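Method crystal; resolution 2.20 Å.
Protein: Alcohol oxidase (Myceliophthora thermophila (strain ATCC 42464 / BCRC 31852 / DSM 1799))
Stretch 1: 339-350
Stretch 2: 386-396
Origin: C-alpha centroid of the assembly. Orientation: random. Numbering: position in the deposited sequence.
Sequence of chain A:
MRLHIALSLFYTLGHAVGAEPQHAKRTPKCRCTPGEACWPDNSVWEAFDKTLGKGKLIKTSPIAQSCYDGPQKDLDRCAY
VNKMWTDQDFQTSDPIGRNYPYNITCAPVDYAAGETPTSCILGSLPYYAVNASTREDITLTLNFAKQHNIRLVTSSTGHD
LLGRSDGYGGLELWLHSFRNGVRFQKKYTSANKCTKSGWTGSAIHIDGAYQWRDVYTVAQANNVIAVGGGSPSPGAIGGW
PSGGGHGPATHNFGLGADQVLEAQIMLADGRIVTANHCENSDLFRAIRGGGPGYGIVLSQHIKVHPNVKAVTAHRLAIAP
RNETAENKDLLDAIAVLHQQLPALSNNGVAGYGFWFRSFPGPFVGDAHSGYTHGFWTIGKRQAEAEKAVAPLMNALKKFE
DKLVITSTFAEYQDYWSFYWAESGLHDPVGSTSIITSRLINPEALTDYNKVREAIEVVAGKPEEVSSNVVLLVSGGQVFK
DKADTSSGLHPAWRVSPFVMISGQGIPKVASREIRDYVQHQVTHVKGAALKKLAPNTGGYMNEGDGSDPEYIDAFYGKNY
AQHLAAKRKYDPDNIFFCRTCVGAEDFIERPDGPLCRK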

# COMPACT_ATOMS: atom_id res chain seq x y z
N GLN A 339 -0.28 -9.55 23.01
CA GLN A 339 0.83 -9.45 23.98
C GLN A 339 2.02 -10.38 23.71
O GLN A 339 3.12 -10.12 24.21
CB GLN A 339 0.34 -9.72 25.40
CG GLN A 339 -0.68 -8.74 25.94
CD GLN A 339 -0.99 -9.03 27.40
OE1 GLN A 339 -1.69 -9.98 27.71
NE2 GLN A 339 -0.48 -8.21 28.29
N GLN A 340 1.78 -11.48 22.99
CA GLN A 340 2.83 -12.45 22.69
C GLN A 340 3.63 -12.12 21.43
O GLN A 340 4.67 -12.75 21.17
CB GLN A 340 2.24 -13.84 22.53
CG GLN A 340 1.47 -14.35 23.72
CD GLN A 340 2.28 -14.28 25.01
OE1 GLN A 340 3.46 -14.66 25.04
NE2 GLN A 340 1.66 -13.78 26.06
N LEU A 341 3.17 -11.13 20.65
CA LEU A 341 3.76 -10.90 19.34
C LEU A 341 5.21 -10.48 19.38
O LEU A 341 6.00 -10.93 18.54
CB LEU A 341 2.91 -9.91 18.48
CG LEU A 341 1.53 -10.43 18.08
CD1 LEU A 341 0.87 -9.42 17.15
CD2 LEU A 341 1.56 -11.82 17.45
N PRO A 342 5.59 -9.62 20.36
CA PRO A 342 6.99 -9.20 20.35
C PRO A 342 7.96 -10.36 20.60
O PRO A 342 9.01 -10.41 19.96
CB PRO A 342 7.05 -8.14 21.46
CG PRO A 342 5.67 -7.59 21.50
CD PRO A 342 4.78 -8.76 21.24
N ALA A 343 7.62 -11.24 21.53
CA ALA A 343 8.41 -12.45 21.76
C ALA A 343 8.53 -13.28 20.48
O ALA A 343 9.62 -13.70 20.09
CB ALA A 343 7.80 -13.29 22.88
N LEU A 344 7.40 -13.48 19.82
CA LEU A 344 7.39 -14.16 18.54
C LEU A 344 8.29 -13.47 17.51
O LEU A 344 9.12 -14.13 16.86
CB LEU A 344 5.97 -14.32 18.02
CG LEU A 344 5.34 -15.66 18.40
CD1 LEU A 344 5.32 -15.91 19.91
CD2 LEU A 344 3.95 -15.75 17.80
N SER A 345 8.17 -12.15 17.41
CA SER A 345 9.02 -11.40 16.52
C SER A 345 10.50 -11.58 16.85
O SER A 345 11.30 -11.80 15.95
CB SER A 345 8.67 -9.92 16.55
OG SER A 345 9.41 -9.23 15.57
N ASN A 346 10.85 -11.49 18.14
CA ASN A 346 12.22 -11.77 18.58
C ASN A 346 12.74 -13.17 18.23
O ASN A 346 13.94 -13.36 18.05
CB ASN A 346 12.33 -11.57 20.09
CG ASN A 346 13.75 -11.70 20.58
OD1 ASN A 346 14.67 -11.38 19.81
ND2 ASN A 346 13.95 -12.19 21.83
N ASN A 347 11.84 -14.13 18.14
CA ASN A 347 12.15 -15.49 17.73
C ASN A 347 12.18 -15.70 16.21
O ASN A 347 12.21 -16.85 15.77
CB ASN A 347 11.12 -16.47 18.36
CG ASN A 347 11.17 -16.50 19.88
OD1 ASN A 347 12.15 -16.09 20.48
ND2 ASN A 347 10.09 -17.00 20.51
N GLY A 348 12.15 -14.63 15.40
CA GLY A 348 12.15 -14.79 13.94
C GLY A 348 10.84 -15.12 13.25
O GLY A 348 10.82 -15.60 12.10
N VAL A 349 9.72 -14.84 13.92
CA VAL A 349 8.40 -15.09 13.39
C VAL A 349 7.86 -13.80 12.72
O VAL A 349 8.03 -12.68 13.24
CB VAL A 349 7.40 -15.57 14.48
CG1 VAL A 349 6.05 -15.93 13.87
CG2 VAL A 349 7.94 -16.79 15.20
N ALA A 350 7.23 -14.00 11.58
CA ALA A 350 6.58 -12.93 10.82
C ALA A 350 5.32 -13.46 10.15
O ALA A 350 5.11 -14.68 10.04
CB ALA A 350 7.54 -12.35 9.79
N GLU A 386 8.25 -24.55 15.97
CA GLU A 386 7.38 -24.82 17.13
C GLU A 386 7.88 -24.11 18.38
O GLU A 386 7.09 -23.54 19.11
CB GLU A 386 7.22 -26.32 17.37
CG GLU A 386 6.50 -26.99 16.22
CD GLU A 386 5.82 -28.30 16.56
OE1 GLU A 386 4.97 -28.31 17.48
OE2 GLU A 386 6.10 -29.33 15.90
N LYS A 387 9.19 -24.11 18.60
CA LYS A 387 9.77 -23.38 19.74
C LYS A 387 9.51 -21.89 19.59
O LYS A 387 9.18 -21.21 20.57
CB LYS A 387 11.27 -23.62 19.86
CG LYS A 387 11.64 -25.03 20.25
CD LYS A 387 13.10 -25.19 20.60
CE LYS A 387 13.31 -26.65 20.98
NZ LYS A 387 14.73 -26.99 21.14
N ALA A 388 9.62 -21.40 18.35
CA ALA A 388 9.47 -19.98 18.07
C ALA A 388 8.08 -19.44 18.42
O ALA A 388 7.97 -18.33 18.95
CB ALA A 388 9.82 -19.67 16.62
N VAL A 389 7.04 -20.25 18.20
CA VAL A 389 5.65 -19.84 18.49
C VAL A 389 5.15 -20.36 19.84
O VAL A 389 4.02 -20.11 20.21
CB VAL A 389 4.64 -20.24 17.37
CG1 VAL A 389 4.98 -19.56 16.06
CG2 VAL A 389 4.52 -21.77 17.17
N ALA A 390 6.02 -21.05 20.57
CA ALA A 390 5.66 -21.61 21.85
C ALA A 390 5.14 -20.57 22.82
O ALA A 390 4.12 -20.82 23.44
CB ALA A 390 6.81 -22.41 22.46
N PRO A 391 5.79 -19.38 22.92
CA PRO A 391 5.25 -18.41 23.88
C PRO A 391 3.76 -18.11 23.65
O PRO A 391 3.01 -17.99 24.63
CB PRO A 391 6.12 -17.17 23.64
CG PRO A 391 7.40 -17.72 23.10
CD PRO A 391 6.94 -18.82 22.19
N LEU A 392 3.35 -18.07 22.39
CA LEU A 392 1.92 -17.92 22.03
C LEU A 392 1.06 -19.15 22.33
O LEU A 392 0.01 -19.01 22.94
CB LEU A 392 1.74 -17.54 20.55
CG LEU A 392 0.28 -17.33 20.10
CD1 LEU A 392 -0.50 -16.34 20.94
CD2 LEU A 392 0.29 -16.93 18.64
N MET A 393 1.48 -20.33 21.90
CA MET A 393 0.65 -21.56 22.16
C MET A 393 0.52 -21.88 23.63
O MET A 393 -0.55 -22.29 24.09
CB MET A 393 1.19 -22.76 21.37
CG MET A 393 1.32 -22.50 19.87
SD MET A 393 -0.22 -21.98 19.08
CE MET A 393 -0.17 -20.25 19.13
N ASN A 394 1.60 -21.63 24.37
CA ASN A 394 1.57 -21.79 25.82
C ASN A 394 0.56 -20.82 26.44
O ASN A 394 -0.18 -21.22 27.35
CB ASN A 394 2.95 -21.57 26.43
CG ASN A 394 3.96 -22.64 26.03
OD1 ASN A 394 3.61 -23.74 25.57
ND2 ASN A 394 5.23 -22.35 26.25
N ALA A 395 0.53 -19.58 25.98
CA ALA A 395 -0.40 -18.59 26.54
C ALA A 395 -1.83 -18.94 26.19
O ALA A 395 -2.73 -18.66 26.97
CB ALA A 395 -0.06 -17.18 26.11
N LEU A 396 -2.02 -19.55 25.03
CA LEU A 396 -3.35 -20.03 24.60
C LEU A 396 -3.88 -21.28 25.25
O LEU A 396 -5.07 -21.50 25.16
CB LEU A 396 -3.38 -20.22 23.08
CG LEU A 396 -3.34 -18.90 22.31
CD1 LEU A 396 -3.15 -19.18 20.83
CD2 LEU A 396 -4.59 -18.04 22.57

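Two helices of one chain pack side by side here, one from the stretch 339-350 and the other from the stretch 386-396. They run nearly antiparallel, with 169° between their N-to-C directions. Their axes come within 8.2 Å of each other, close enough for side chains to interlock.

Leu344 is the knob of the contact. Its CA-to-CB bond points sideways, but the end of the side chain comes nearer to the second helix. There it sits as a knob in a hole formed by Ala388, Val389, Pro391 and Leu392. The fit involves backbone as well as side chains. Leu344 CD1 lies 3.7 Å from Ala388 O, 3.8 Å from Leu392 N and 4.0 Å from Pro391 CB. Leu344 CD2 meets Leu392 CD2 at 3.9 Å and Val389 CG1 at 4.3 Å. The chi1 of Leu344 is -94°, between the usual wells.

The helix of the second stretch is kinked, and the N atoms of Pro391 and Leu392 make no bond to the turn before. A proline nitrogen has no hydrogen to give. Leu392 N makes no bond to Ala388 O, and Asn347 bonds to that carbonyl. Asn347 ND2 donates a hydrogen bond to Ala388 O at 2.9 Å, with a nearly straight N-H...O angle of 167°. Asn347 is the first residue to leave helical angles after its helix, and its CA-to-CB bond points toward the second helix. Asn347 CB also touches Ala388 CB at 3.9 Å, and Asn347 ND2 lies 3.8 Å from Pro391 CG.

Ala388 offers a small methyl, and Val349 fills the space beside it. Val349 CG2 reaches Ala388 CB at 3.7 Å and Val389 CG1 at 4.1 Å. The chain gets from Asn347 to Val349 through Gly348, whose phi/psi of 81/20 would jam a CB against the carbonyl O of Asn347. That alone calls for glycine. Val349 N bonds back to Leu344 O at 3.1 Å, which ties this turn to the end of the helix.

At the other end of the contact, the CA-to-CB bond of Gln340 points toward the second helix, and the side chain lies against Pro391, Leu392 and Ala395. Gln340 CG is 3.9 Å from Leu392 CD1. The CA atoms of Gln340 and Leu392 are 5.6 Å apart. The terminal amide is probably turned over in the model, so which end is oxygen and which nitrogen is uncertain, and nothing is rested on it. Ala343 makes a lighter touch, with Ala343 CB 4.3 Å from Pro391 CB.

The two stretches together bury 448 Å².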